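Local coordinates for protein putative alpha-galactosidase/melibiase (PDB 4OGZ) that probably hydrolyses terminal, non-reducing alpha-D-galactose residues of alpha-galactosides, as a member of glycoside hydrolase family 27, at residues 16-21 with 383-388; 346-351 with 373-378; 392-397 with 402-407; 417-420 with 424-427; 456-461 with 468-473. All blocks are in the same frame, centred on the assembly; numbering follows the deposited sequence. Where two conformers were deposited one is given.

Contact 1 (16-21 with 383-388)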
# COMPACT_ATOMS: atom_id res chain seq x y z
N ASN A 16 12.50 -2.16 -10.60
CA ASN A 16 11.08 -2.32 -10.51
C ASN A 16 10.35 -1.05 -10.10
O ASN A 16 10.95 -0.12 -9.56
CB ASN A 16 10.78 -3.45 -9.51
CG ASN A 16 11.37 -4.77 -9.96
OD1 ASN A 16 11.30 -5.09 -11.15
ND2 ASN A 16 11.99 -5.53 -9.04
N PRO A 17 9.05 -0.99 -10.40
CA PRO A 17 8.21 0.12 -10.00
C PRO A 17 8.24 0.28 -8.48
O PRO A 17 8.49 -0.68 -7.77
CB PRO A 17 6.81 -0.31 -10.42
CG PRO A 17 6.98 -1.35 -11.45
CD PRO A 17 8.35 -1.93 -11.30
N PRO A 18 7.92 1.48 -7.98
CA PRO A 18 7.40 2.64 -8.72
C PRO A 18 8.48 3.41 -9.50
O PRO A 18 9.63 3.54 -9.03
CB PRO A 18 6.86 3.53 -7.62
CG PRO A 18 7.65 3.17 -6.40
CD PRO A 18 8.01 1.73 -6.52
N HIS A 19 8.09 3.85 -10.70
CA HIS A 19 8.94 4.68 -11.58
C HIS A 19 8.64 6.16 -11.45
O HIS A 19 9.22 7.00 -12.17
CB HIS A 19 8.78 4.24 -13.03
CG HIS A 19 9.13 2.80 -13.25
ND1 HIS A 19 10.35 2.28 -12.90
CD2 HIS A 19 8.44 1.78 -13.82
CE1 HIS A 19 10.39 0.99 -13.21
NE2 HIS A 19 9.22 0.66 -13.74
N VAL A 20 7.73 6.49 -10.53
CA VAL A 20 7.37 7.88 -10.27
C VAL A 20 7.14 7.99 -8.75
O VAL A 20 6.48 7.15 -8.15
CB VAL A 20 6.15 8.32 -11.11
CG1 VAL A 20 5.09 7.26 -11.17
CG2 VAL A 20 5.52 9.58 -10.58
N VAL A 21 7.72 9.03 -8.15
CA VAL A 21 7.64 9.26 -6.73
C VAL A 21 7.46 10.74 -6.47
O VAL A 21 8.01 11.57 -7.20
CB VAL A 21 8.88 8.73 -5.99
CG1 VAL A 21 9.06 7.27 -6.29
CG2 VAL A 21 10.12 9.48 -6.42
N ILE A 383 0.79 -3.66 -12.03
CA ILE A 383 -0.53 -3.13 -12.29
C ILE A 383 -0.88 -2.09 -11.22
O ILE A 383 -1.23 -0.94 -11.54
CB ILE A 383 -1.58 -4.28 -12.34
CG1 ILE A 383 -1.34 -5.10 -13.58
CG2 ILE A 383 -2.99 -3.72 -12.36
CD1 ILE A 383 -2.16 -6.37 -13.66
N ASN A 384 -0.77 -2.49 -9.97
CA ASN A 384 -1.02 -1.60 -8.86
C ASN A 384 -0.25 -0.28 -8.96
O ASN A 384 -0.82 0.76 -8.62
CB ASN A 384 -0.71 -2.26 -7.52
CG ASN A 384 -1.01 -1.36 -6.30
OD1 ASN A 384 -0.08 -0.82 -5.67
ND2 ASN A 384 -2.27 -1.25 -5.91
N GLN A 385 1.01 -0.34 -9.39
CA GLN A 385 1.91 0.85 -9.41
C GLN A 385 1.93 1.60 -10.73
O GLN A 385 2.80 2.49 -10.96
CB GLN A 385 3.33 0.42 -9.07
CG GLN A 385 3.47 -0.21 -7.67
CD GLN A 385 3.29 0.84 -6.60
OE1 GLN A 385 4.16 1.70 -6.38
NE2 GLN A 385 2.15 0.80 -5.93
N ASP A 386 0.99 1.25 -11.61
CA ASP A 386 0.95 1.89 -12.91
C ASP A 386 0.81 3.37 -12.68
O ASP A 386 -0.07 3.77 -11.96
CB ASP A 386 -0.23 1.39 -13.73
CG ASP A 386 -0.25 2.00 -15.12
OD1 ASP A 386 0.44 1.45 -16.00
OD2 ASP A 386 -0.93 3.04 -15.30
N PRO A 387 1.65 4.21 -13.33
CA PRO A 387 1.65 5.67 -13.06
C PRO A 387 0.34 6.39 -13.37
O PRO A 387 0.08 7.45 -12.80
CB PRO A 387 2.77 6.23 -13.96
CG PRO A 387 3.35 5.09 -14.67
CD PRO A 387 2.71 3.80 -14.26
N LEU A 388 -0.50 5.84 -14.22
CA LEU A 388 -1.83 6.45 -14.42
C LEU A 388 -2.64 6.46 -13.12
O LEU A 388 -3.48 7.31 -12.91
CB LEU A 388 -2.65 5.74 -15.51
CG LEU A 388 -2.13 5.69 -16.95
CD1 LEU A 388 -3.18 5.06 -17.85
CD2 LEU A 388 -1.79 7.07 -17.48
O HOH W 1 5.45 2.95 -11.63
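Two carbonyl-type oxygens share NE2 of Gln385, the side chain lying alongside Pro18: one is OD1 of Asn384, 2.8 Å from NE2 and almost in the amide plane of the glutamine, the other the backbone O of Pro100. With OE1 hydrogen-bonded to Thr99 OG1, the rotation of this buried amide is fixed. CG stands anti to the carbonyl carbon (chi1 -61°) and the chain bends at chi2, which brings the amide end up beside the Pro18 ring. There Gln385 OE1 lies 3.5 Å from Pro18 CB. Closer to the backbone, Gln385 CB meets Pro17 CB at 3.8 Å. The peptide bond between these prolines is cis, and the pair suits a turn that offers carbon surface and no backbone N-H. Further along, Val20 CG1 touches Pro387 CB at 3.8 Å, a small apolar contact. One water joins the backbones, accepting from His19 N and donating to Gln385 O at 2.8 Å. The Ig-like domain thus meets the end of helix 378-384 of the TIM barrel, the putative catalytic domain, through a few carbon contacts and a water bridge, while the polar groups of Gln385 are satisfied by Asn384, and by Thr99 and Pro100 of the interdomain link.

Contact 2 (346-351 with 373-378)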
# COMPACT_ATOMS: atom_id res chain seq x y z
N SER A 346 -7.11 -13.91 -5.21
CA SER A 346 -8.17 -13.03 -5.71
C SER A 346 -8.19 -11.73 -4.90
O SER A 346 -8.25 -10.64 -5.44
CB SER A 346 -9.53 -13.73 -5.67
OG SER A 346 -9.56 -14.81 -6.60
N HIS A 347 -8.04 -11.85 -3.60
CA HIS A 347 -7.91 -10.65 -2.74
C HIS A 347 -6.74 -9.72 -3.15
O HIS A 347 -6.94 -8.52 -3.39
CB HIS A 347 -7.82 -11.17 -1.30
CG HIS A 347 -7.39 -10.17 -0.28
ND1 HIS A 347 -7.85 -8.87 -0.26
CD2 HIS A 347 -6.61 -10.31 0.81
CE1 HIS A 347 -7.35 -8.25 0.79
NE2 HIS A 347 -6.58 -9.10 1.45
N PHE A 348 -5.54 -10.27 -3.31
CA PHE A 348 -4.39 -9.47 -3.67
C PHE A 348 -4.52 -8.85 -5.08
O PHE A 348 -4.21 -7.71 -5.26
CB PHE A 348 -3.14 -10.33 -3.61
CG PHE A 348 -1.85 -9.58 -3.85
CD1 PHE A 348 -1.42 -8.64 -2.94
CD2 PHE A 348 -1.08 -9.85 -4.95
CE1 PHE A 348 -0.24 -7.93 -3.13
CE2 PHE A 348 0.11 -9.16 -5.15
CZ PHE A 348 0.53 -8.21 -4.23
N ALA A 349 -4.94 -9.66 -6.04
CA ALA A 349 -5.17 -9.29 -7.40
C ALA A 349 -6.15 -8.13 -7.51
O ALA A 349 -5.85 -7.15 -8.19
CB ALA A 349 -5.67 -10.48 -8.19
N LEU A 350 -7.26 -8.22 -6.78
CA LEU A 350 -8.26 -7.14 -6.77
C LEU A 350 -7.73 -5.87 -6.08
O LEU A 350 -7.92 -4.75 -6.62
CB LEU A 350 -9.59 -7.61 -6.14
CG LEU A 350 -10.63 -8.02 -7.19
CD1 LEU A 350 -11.10 -6.81 -7.99
CD2 LEU A 350 -10.09 -9.08 -8.15
N TRP A 351 -7.00 -6.01 -4.98
CA TRP A 351 -6.36 -4.85 -4.34
C TRP A 351 -5.39 -4.19 -5.34
O TRP A 351 -5.28 -2.98 -5.39
CB TRP A 351 -5.63 -5.22 -3.06
CG TRP A 351 -6.42 -5.08 -1.77
CD1 TRP A 351 -5.99 -4.47 -0.63
CD2 TRP A 351 -7.76 -5.56 -1.47
NE1 TRP A 351 -6.95 -4.54 0.34
CE2 TRP A 351 -8.06 -5.17 -0.15
CE3 TRP A 351 -8.75 -6.22 -2.21
CZ2 TRP A 351 -9.27 -5.46 0.46
CZ3 TRP A 351 -9.97 -6.51 -1.59
CH2 TRP A 351 -10.21 -6.12 -0.26
N GLN A 373 4.17 -16.60 -3.28
CA GLN A 373 3.73 -16.66 -4.65
C GLN A 373 2.73 -15.56 -4.95
O GLN A 373 2.55 -15.21 -6.10
CB GLN A 373 3.04 -17.98 -4.94
CG GLN A 373 2.64 -18.22 -6.39
CD GLN A 373 3.82 -18.49 -7.31
OE1 GLN A 373 4.94 -18.76 -6.86
NE2 GLN A 373 3.57 -18.42 -8.62
N ILE A 374 1.97 -15.14 -3.95
CA ILE A 374 0.97 -14.09 -4.16
C ILE A 374 1.62 -12.71 -3.98
O ILE A 374 1.60 -11.89 -4.89
CB ILE A 374 -0.21 -14.27 -3.19
CG1 ILE A 374 -0.96 -15.58 -3.52
CG2 ILE A 374 -1.12 -13.06 -3.27
CD1 ILE A 374 -1.88 -16.07 -2.42
N LEU A 375 2.22 -12.50 -2.81
CA LEU A 375 2.74 -11.17 -2.44
C LEU A 375 3.95 -10.71 -3.25
O LEU A 375 4.28 -9.53 -3.24
CB LEU A 375 3.12 -11.17 -0.96
CG LEU A 375 1.97 -11.33 0.02
CD1 LEU A 375 2.53 -11.23 1.43
CD2 LEU A 375 0.88 -10.30 -0.16
N LEU A 376 4.67 -11.65 -3.87
CA LEU A 376 5.79 -11.30 -4.70
C LEU A 376 5.44 -11.38 -6.20
O LEU A 376 6.33 -11.54 -7.00
CB LEU A 376 7.02 -12.19 -4.37
CG LEU A 376 7.56 -12.13 -2.92
CD1 LEU A 376 8.80 -13.01 -2.83
CD2 LEU A 376 7.91 -10.74 -2.44
N ASN A 377 4.17 -11.27 -6.58
CA ASN A 377 3.81 -11.32 -7.98
C ASN A 377 4.10 -9.95 -8.56
O ASN A 377 3.33 -9.02 -8.35
CB ASN A 377 2.34 -11.69 -8.22
CG ASN A 377 2.03 -11.86 -9.70
OD1 ASN A 377 2.39 -11.00 -10.54
ND2 ASN A 377 1.29 -12.91 -10.04
N LYS A 378 5.23 -9.86 -9.23
CA LYS A 378 5.75 -8.60 -9.77
C LYS A 378 4.80 -7.94 -10.76
O LYS A 378 4.80 -6.70 -10.91
CB LYS A 378 7.08 -8.94 -10.45
CG LYS A 378 7.70 -7.92 -11.36
CD LYS A 378 8.84 -8.60 -12.13
CE LYS A 378 9.89 -7.61 -12.62
NZ LYS A 378 11.28 -8.05 -12.30
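Ile374 and Leu375 close the last turn of helix 369-375 against Phe348, joining two helices of the TIM barrel: in sequence, helix 341-353 comes between the seventh and eighth barrel strands, and helix 369-375 follows the eighth. Ile374 comes first. Its CG2 branch, anti to the backbone N, slides past the root of the phenylalanine and lies 3.4 Å from Phe348 CB, a tight fit that a beta-branched side chain can make close to its own backbone. The carbonyl of the same residue also meets the ring, with Ile374 O 3.1 Å from Phe348 CE2 in an oblique approach. This oxygen accepts the backbone N-H of Asn377 as well, so it is not left to the hydrocarbon alone. Leu375 follows, with its CA over one ring face, offset toward the rim. Its CB leads away from helix 341-353, yet the branched end turns back and sets Leu375 CD2 4.0 Å from Phe348 CE1. Phe348 reaches all this because its CG is anti to the backbone N (chi1 -175°), carrying the flat ring across the gap, where Tyr136 and Leu358 also pack on it. Asn377 then begins the next helix: as its N-cap, OD1 accepts a hydrogen bond from Leu380 N, while its ND2 donates to Val445 O.

Contact 3 (392-397 with 402-407)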
# COMPACT_ATOMS: atom_id res chain seq x y z
N ALA A 392 -9.46 0.42 -10.95
CA ALA A 392 -10.20 -0.34 -11.90
C ALA A 392 -11.69 -0.14 -11.76
O ALA A 392 -12.24 -0.04 -10.67
CB ALA A 392 -9.86 -1.81 -11.78
N GLU A 393 -12.36 -0.10 -12.90
CA GLU A 393 -13.79 -0.03 -12.94
C GLU A 393 -14.32 -1.44 -12.82
O GLU A 393 -13.76 -2.34 -13.42
CB GLU A 393 -14.19 0.56 -14.28
CG GLU A 393 -15.67 0.74 -14.46
CD GLU A 393 -16.01 1.30 -15.83
OE1 GLU A 393 -15.87 0.57 -16.82
OE2 GLU A 393 -16.44 2.47 -15.92
N ARG A 394 -15.37 -1.66 -12.03
CA ARG A 394 -16.07 -2.92 -12.13
C ARG A 394 -17.06 -2.75 -13.27
O ARG A 394 -18.19 -2.32 -13.06
CB ARG A 394 -16.73 -3.31 -10.84
CG ARG A 394 -17.31 -4.70 -10.88
CD ARG A 394 -17.92 -5.08 -9.54
NE ARG A 394 -18.99 -4.17 -9.16
CZ ARG A 394 -19.62 -4.19 -7.99
NH1 ARG A 394 -19.31 -5.07 -7.06
NH2 ARG A 394 -20.61 -3.34 -7.77
N ALA A 395 -16.61 -3.14 -14.47
CA ALA A 395 -17.37 -2.98 -15.69
C ALA A 395 -18.67 -3.74 -15.73
O ALA A 395 -19.64 -3.26 -16.31
CB ALA A 395 -16.53 -3.43 -16.85
N ILE A 396 -18.66 -4.97 -15.19
CA ILE A 396 -19.76 -5.87 -15.19
C ILE A 396 -19.82 -6.55 -13.82
O ILE A 396 -18.85 -7.17 -13.41
CB ILE A 396 -19.61 -6.98 -16.23
CG1 ILE A 396 -19.48 -6.37 -17.63
CG2 ILE A 396 -20.80 -7.91 -16.18
CD1 ILE A 396 -19.31 -7.39 -18.72
N ARG A 397 -20.94 -6.39 -13.11
CA ARG A 397 -21.22 -7.16 -11.87
C ARG A 397 -22.35 -8.12 -12.19
O ARG A 397 -23.51 -7.74 -12.18
CB ARG A 397 -21.57 -6.27 -10.69
CG ARG A 397 -21.70 -7.06 -9.37
CD ARG A 397 -22.52 -6.34 -8.30
NE ARG A 397 -22.46 -7.09 -7.05
CZ ARG A 397 -23.21 -8.17 -6.78
NH1 ARG A 397 -24.10 -8.61 -7.67
NH2 ARG A 397 -23.06 -8.81 -5.62
N ASP A 402 -17.56 -11.05 -11.67
CA ASP A 402 -17.26 -9.69 -12.04
C ASP A 402 -16.28 -9.67 -13.18
O ASP A 402 -15.46 -10.57 -13.34
CB ASP A 402 -16.53 -8.97 -10.93
CG ASP A 402 -17.34 -8.75 -9.69
OD1 ASP A 402 -18.58 -8.88 -9.69
OD2 ASP A 402 -16.70 -8.39 -8.67
N VAL A 403 -16.33 -8.59 -13.94
CA VAL A 403 -15.26 -8.26 -14.82
C VAL A 403 -14.82 -6.84 -14.46
O VAL A 403 -15.64 -5.93 -14.44
CB VAL A 403 -15.70 -8.35 -16.28
CG1 VAL A 403 -14.57 -7.90 -17.19
CG2 VAL A 403 -16.12 -9.79 -16.62
N TRP A 404 -13.54 -6.68 -14.12
CA TRP A 404 -12.96 -5.41 -13.72
C TRP A 404 -11.95 -4.98 -14.78
O TRP A 404 -11.30 -5.83 -15.36
CB TRP A 404 -12.26 -5.49 -12.39
CG TRP A 404 -13.11 -5.75 -11.16
CD1 TRP A 404 -13.70 -6.92 -10.80
CD2 TRP A 404 -13.38 -4.82 -10.08
NE1 TRP A 404 -14.35 -6.77 -9.59
CE2 TRP A 404 -14.19 -5.49 -9.15
CE3 TRP A 404 -13.06 -3.47 -9.86
CZ2 TRP A 404 -14.64 -4.87 -7.95
CZ3 TRP A 404 -13.52 -2.86 -8.71
CH2 TRP A 404 -14.29 -3.57 -7.75
N VAL A 405 -11.86 -3.67 -15.03
CA VAL A 405 -10.95 -3.13 -16.07
C VAL A 405 -10.14 -1.87 -15.63
O VAL A 405 -10.65 -0.89 -15.08
CB VAL A 405 -11.70 -2.89 -17.38
CG1 VAL A 405 -12.98 -2.14 -17.13
CG2 VAL A 405 -10.81 -2.17 -18.41
N LYS A 406 -8.84 -1.98 -15.83
CA LYS A 406 -7.88 -0.97 -15.41
C LYS A 406 -7.06 -0.55 -16.64
O LYS A 406 -6.24 -1.31 -17.16
CB LYS A 406 -6.97 -1.54 -14.31
CG LYS A 406 -6.16 -0.47 -13.58
CD LYS A 406 -5.06 -1.10 -12.74
CE LYS A 406 -4.54 -0.18 -11.64
NZ LYS A 406 -4.09 1.15 -12.09
N PRO A 407 -7.30 0.65 -17.15
CA PRO A 407 -6.42 1.09 -18.25
C PRO A 407 -5.00 1.34 -17.76
O PRO A 407 -4.84 1.94 -16.71
CB PRO A 407 -7.05 2.40 -18.74
CG PRO A 407 -8.38 2.51 -18.06
CD PRO A 407 -8.36 1.62 -16.83
O HOH W 2 -17.59 -6.95 -6.63
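Arg394 lays its aliphatic stem over one face of the Trp404 indole, with CB 3.6 Å from the centroid of the six-membered ring and only 5° off its normal, a CH-pi contact. CG stands anti to the backbone N (chi1 -173°), which carries the chain on across the ring, and a bend at chi3 then turns the guanidinium toward Asp402. The planes of guanidinium and indole are 57° apart, so the charge is not stacked on the ring. A water accepts from Arg394 NH1 and donates to Asp402 OD2 at 2.7 Å, and that same oxygen takes the indole N-H, Trp404 NE1, at 3.0 Å. Arginine suits this place because its methylenes cover an aromatic face while its end reaches Glu301 in a salt bridge; Asp402 OD1 makes its own with Arg420. On the other face of the hairpin, Ile396 packs on Val403. A classic beta bulge sets Ala395 and Ile396 opposite the single Val403, and Ala395 CB lies 3.8 Å from Val405 CG1. The ladder is antiparallel, with Val405 N bonded to Glu393 O. Strand 393-397 is outermost in its sheet, strand 401-407 pairs on its other side with 413-419, and Trp404 packs on Leu350 and Met353 of helix 341-353.

Contact 4 (417-420 with 424-427)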
# COMPACT_ATOMS: atom_id res chain seq x y z
N CYS A 417 -11.21 -11.16 -14.17
CA CYS A 417 -12.41 -11.92 -14.12
C CYS A 417 -12.43 -12.64 -12.80
O CYS A 417 -11.56 -13.49 -12.52
CB CYS A 417 -12.40 -12.95 -15.25
SG CYS A 417 -12.36 -12.23 -16.91
N LEU A 418 -13.43 -12.34 -11.97
CA LEU A 418 -13.51 -12.91 -10.60
C LEU A 418 -14.73 -13.74 -10.42
O LEU A 418 -15.83 -13.31 -10.81
CB LEU A 418 -13.56 -11.77 -9.61
CG LEU A 418 -13.72 -12.02 -8.12
CD1 LEU A 418 -12.48 -12.70 -7.58
CD2 LEU A 418 -13.98 -10.71 -7.41
N ASN A 419 -14.56 -14.90 -9.78
CA ASN A 419 -15.66 -15.78 -9.42
C ASN A 419 -16.02 -15.49 -8.00
O ASN A 419 -15.20 -15.66 -7.10
CB ASN A 419 -15.27 -17.23 -9.59
CG ASN A 419 -16.37 -18.21 -9.23
OD1 ASN A 419 -17.38 -17.84 -8.63
ND2 ASN A 419 -16.17 -19.48 -9.57
N ARG A 420 -17.23 -15.04 -7.79
CA ARG A 420 -17.64 -14.66 -6.46
C ARG A 420 -18.32 -15.81 -5.73
O ARG A 420 -18.53 -15.71 -4.53
CB ARG A 420 -18.59 -13.45 -6.50
CG ARG A 420 -17.87 -12.11 -6.41
CD ARG A 420 -18.85 -10.95 -6.31
NE ARG A 420 -19.38 -10.68 -7.64
CZ ARG A 420 -20.61 -10.93 -8.06
NH1 ARG A 420 -21.53 -11.46 -7.28
NH2 ARG A 420 -20.92 -10.64 -9.30
N PRO A 424 -17.84 -23.54 -9.89
CA PRO A 424 -17.11 -23.08 -11.07
C PRO A 424 -17.98 -22.16 -11.90
O PRO A 424 -19.18 -22.32 -11.90
CB PRO A 424 -16.80 -24.37 -11.84
CG PRO A 424 -17.74 -25.39 -11.32
CD PRO A 424 -18.10 -24.99 -9.92
N VAL A 425 -17.37 -21.23 -12.62
CA VAL A 425 -18.09 -20.26 -13.46
C VAL A 425 -17.40 -20.04 -14.81
O VAL A 425 -16.19 -20.00 -14.87
CB VAL A 425 -18.15 -18.90 -12.71
CG1 VAL A 425 -18.43 -17.73 -13.64
CG2 VAL A 425 -19.18 -18.93 -11.59
N ASP A 426 -18.18 -19.86 -15.86
CA ASP A 426 -17.70 -19.45 -17.18
C ASP A 426 -17.93 -17.94 -17.40
O ASP A 426 -19.00 -17.41 -17.10
CB ASP A 426 -18.40 -20.24 -18.27
CG ASP A 426 -18.04 -21.72 -18.27
OD1 ASP A 426 -17.02 -22.11 -17.65
OD2 ASP A 426 -18.77 -22.52 -18.90
N VAL A 427 -16.92 -17.25 -17.92
CA VAL A 427 -17.05 -15.83 -18.22
C VAL A 427 -16.59 -15.59 -19.66
O VAL A 427 -15.43 -15.84 -19.98
CB VAL A 427 -16.18 -14.97 -17.29
CG1 VAL A 427 -16.33 -13.48 -17.65
CG2 VAL A 427 -16.53 -15.22 -15.84
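The Asn419 amide is the flat group here, and the CG2 methyl of Val425 lies over one face, displaced toward the OD1/ND2 end, 3.6 Å from Asn419 OD1 and 3.7 Å from Asn419 ND2. OD1 accepts from Ile421 N and ND2 donates to Gly423 O, both in the connecting turn; ND2 also bonds weakly to Ala463 O in the loop after strand 458-462. Asparagine fits this buried end of a strand since its amide can bond to the turn while presenting a flat surface to a valine. Its CG is anti to the backbone N (chi1 180°), which sends the amide across toward Val425. Two residues earlier, Cys417 SG makes a looser apolar contact with CG1 of Val427, at 4.2 Å. Small apolar side chains suit this buried interlayer position, and the residues alternating with them turn elsewhere: Leu418 onto Leu300 of helix 296-303, Asp426 onto Val459 and Lys461. Cys417, Asn419, Val425 and Val427 point toward each other from different sheets of the C-terminal beta sandwich. Strand 413-419 lies between 401-407 and 467-472 in the larger sheet, whereas strand 425-429 pairs with 458-462, and Val427 also reaches Tyr401 and Val403.

Contact 5 (456-461 with 468-473)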
# COMPACT_ATOMS: atom_id res chain seq x y z
N THR A 456 -10.65 -13.26 -31.24
CA THR A 456 -12.06 -12.90 -31.18
C THR A 456 -12.71 -13.26 -29.82
O THR A 456 -13.90 -13.07 -29.62
CB THR A 456 -12.84 -13.58 -32.33
OG1 THR A 456 -12.55 -14.99 -32.31
CG2 THR A 456 -12.43 -13.01 -33.69
N GLY A 457 -11.93 -13.81 -28.89
CA GLY A 457 -12.38 -14.01 -27.53
C GLY A 457 -12.57 -15.47 -27.20
O GLY A 457 -12.48 -16.33 -28.06
N TRP A 458 -12.80 -15.76 -25.93
CA TRP A 458 -12.90 -17.14 -25.45
C TRP A 458 -13.65 -17.16 -24.13
O TRP A 458 -13.99 -16.11 -23.60
CB TRP A 458 -11.49 -17.78 -25.31
CG TRP A 458 -10.68 -17.24 -24.15
CD1 TRP A 458 -10.49 -17.84 -22.94
CD2 TRP A 458 -9.98 -15.99 -24.09
NE1 TRP A 458 -9.72 -17.06 -22.14
CE2 TRP A 458 -9.40 -15.91 -22.82
CE3 TRP A 458 -9.79 -14.93 -24.99
CZ2 TRP A 458 -8.63 -14.82 -22.42
CZ3 TRP A 458 -9.03 -13.84 -24.58
CH2 TRP A 458 -8.46 -13.80 -23.30
N VAL A 459 -13.94 -18.36 -23.63
CA VAL A 459 -14.62 -18.53 -22.36
C VAL A 459 -13.58 -18.73 -21.29
O VAL A 459 -12.79 -19.65 -21.37
CB VAL A 459 -15.59 -19.74 -22.37
CG1 VAL A 459 -16.08 -20.06 -20.95
CG2 VAL A 459 -16.77 -19.49 -23.32
N VAL A 460 -13.55 -17.85 -20.31
CA VAL A 460 -12.66 -17.98 -19.18
C VAL A 460 -13.33 -18.94 -18.19
O VAL A 460 -14.50 -18.75 -17.87
CB VAL A 460 -12.39 -16.62 -18.51
CG1 VAL A 460 -11.56 -16.80 -17.24
CG2 VAL A 460 -11.69 -15.66 -19.47
N LYS A 461 -12.61 -19.96 -17.74
CA LYS A 461 -13.17 -20.89 -16.78
C LYS A 461 -12.56 -20.61 -15.43
O LYS A 461 -11.32 -20.62 -15.28
CB LYS A 461 -12.90 -22.33 -17.20
CG LYS A 461 -13.79 -22.78 -18.33
CD LYS A 461 -13.07 -23.71 -19.29
CE LYS A 461 -14.00 -24.12 -20.41
NZ LYS A 461 -13.24 -24.59 -21.61
N LYS A 468 -8.83 -14.52 -12.52
CA LYS A 468 -7.81 -14.52 -13.54
C LYS A 468 -7.59 -13.07 -13.96
O LYS A 468 -8.55 -12.28 -14.05
CB LYS A 468 -8.22 -15.42 -14.72
CG LYS A 468 -8.01 -16.90 -14.45
CD LYS A 468 -8.28 -17.77 -15.68
CE LYS A 468 -7.54 -19.10 -15.68
NZ LYS A 468 -8.31 -20.15 -14.95
N VAL A 469 -6.32 -12.71 -14.16
CA VAL A 469 -5.96 -11.35 -14.56
C VAL A 469 -5.18 -11.40 -15.86
O VAL A 469 -4.18 -12.15 -15.98
CB VAL A 469 -5.12 -10.63 -13.48
CG1 VAL A 469 -4.71 -9.24 -13.94
CG2 VAL A 469 -5.89 -10.52 -12.17
N PHE A 470 -5.66 -10.64 -16.84
CA PHE A 470 -5.06 -10.63 -18.15
C PHE A 470 -4.67 -9.24 -18.48
O PHE A 470 -5.45 -8.33 -18.23
CB PHE A 470 -6.04 -11.10 -19.23
CG PHE A 470 -6.62 -12.45 -18.98
CD1 PHE A 470 -5.87 -13.59 -19.17
CD2 PHE A 470 -7.93 -12.58 -18.54
CE1 PHE A 470 -6.42 -14.84 -18.96
CE2 PHE A 470 -8.48 -13.83 -18.33
CZ PHE A 470 -7.72 -14.96 -18.54
N ILE A 471 -3.52 -9.06 -19.13
CA ILE A 471 -3.20 -7.77 -19.75
C ILE A 471 -3.38 -7.86 -21.27
O ILE A 471 -2.83 -8.72 -21.92
CB ILE A 471 -1.78 -7.35 -19.38
CG1 ILE A 471 -1.77 -7.02 -17.89
CG2 ILE A 471 -1.33 -6.16 -20.21
CD1 ILE A 471 -0.40 -6.69 -17.36
N CYS A 472 -4.16 -6.92 -21.82
CA CYS A 472 -4.77 -7.06 -23.14
C CYS A 472 -4.44 -5.88 -23.98
O CYS A 472 -4.72 -4.74 -23.60
CB CYS A 472 -6.30 -7.14 -23.00
SG CYS A 472 -6.87 -8.59 -22.03
N LYS A 473 -3.86 -6.13 -25.13
CA LYS A 473 -3.65 -5.05 -26.09
C LYS A 473 -3.93 -5.58 -27.50
O LYS A 473 -3.98 -6.80 -27.72
CB LYS A 473 -2.25 -4.43 -25.95
CG LYS A 473 -1.10 -5.43 -25.80
CD LYS A 473 0.01 -4.92 -24.86
CE LYS A 473 0.96 -6.03 -24.40
NZ LYS A 473 0.28 -7.17 -23.71
OXT LYS A 473 -4.14 -4.79 -28.42
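Between the two layers of the C-terminal beta sandwich, Trp458 meets Phe470 in a T-shaped aromatic pair. The indole turns its edge to the phenyl face: the planes stand at 84°, with 5.5 Å between the centroids of the Trp458 six-membered ring and the Phe470 ring. Trp458 CZ2 makes the touch, 4.0 Å from Phe470 CZ and offset toward the rim of that face. The tryptophan places CG between its backbone N and carbonyl carbon, and this rotamer (chi1 72°) swings the indole from the strand toward Phe470. In Val460, CG2, anti to the carbonyl carbon, lies 3.9 Å from Phe470 CE2, and CG1, anti to the backbone N, rests 3.8 Å from Lys468 CD. The axes of strand segments 458-461 and 468-472 come within 9.7 Å, a distance large side chains span, and the shorter Val460 reaches both the Phe470 ring and the Lys468 stem with its two methyls. Lys468 has two conformers; in one of them, so probably only part of the time, a bend at chi4 turns the amine to Lys461 O, with NZ 3.1 Å away and nearly in line with the C=O bond. Side chains of facing strands from two antiparallel sheets packing against each other, here with one T-shaped pair between them, are typical of a beta sandwich.

In the fold
Along the chain, contact 2 falls within the long span that contact 1 encloses, and contacts 3, 4 and 5 follow in series. Contact 1 joins the Ig-like domain to the barrel, and contact 2 lies among the barrel's last helices; the centres of contacts 1 and 2 are about 15 Å apart. Contacts 3, 4 and 5 belong to the C-terminal sandwich, with centres about 12 to 13 Å apart. All three reach the six-stranded sheet, and contacts 4 and 5 also share the pair 425-429 and 458-462. Barrel and sandwich meet directly: Leu350 packs on Trp404, Ser346 on Leu418, Ala349 on Val469. Helix 378-384 touches both flanking domains, through Gln385 just after its end and through Ile383.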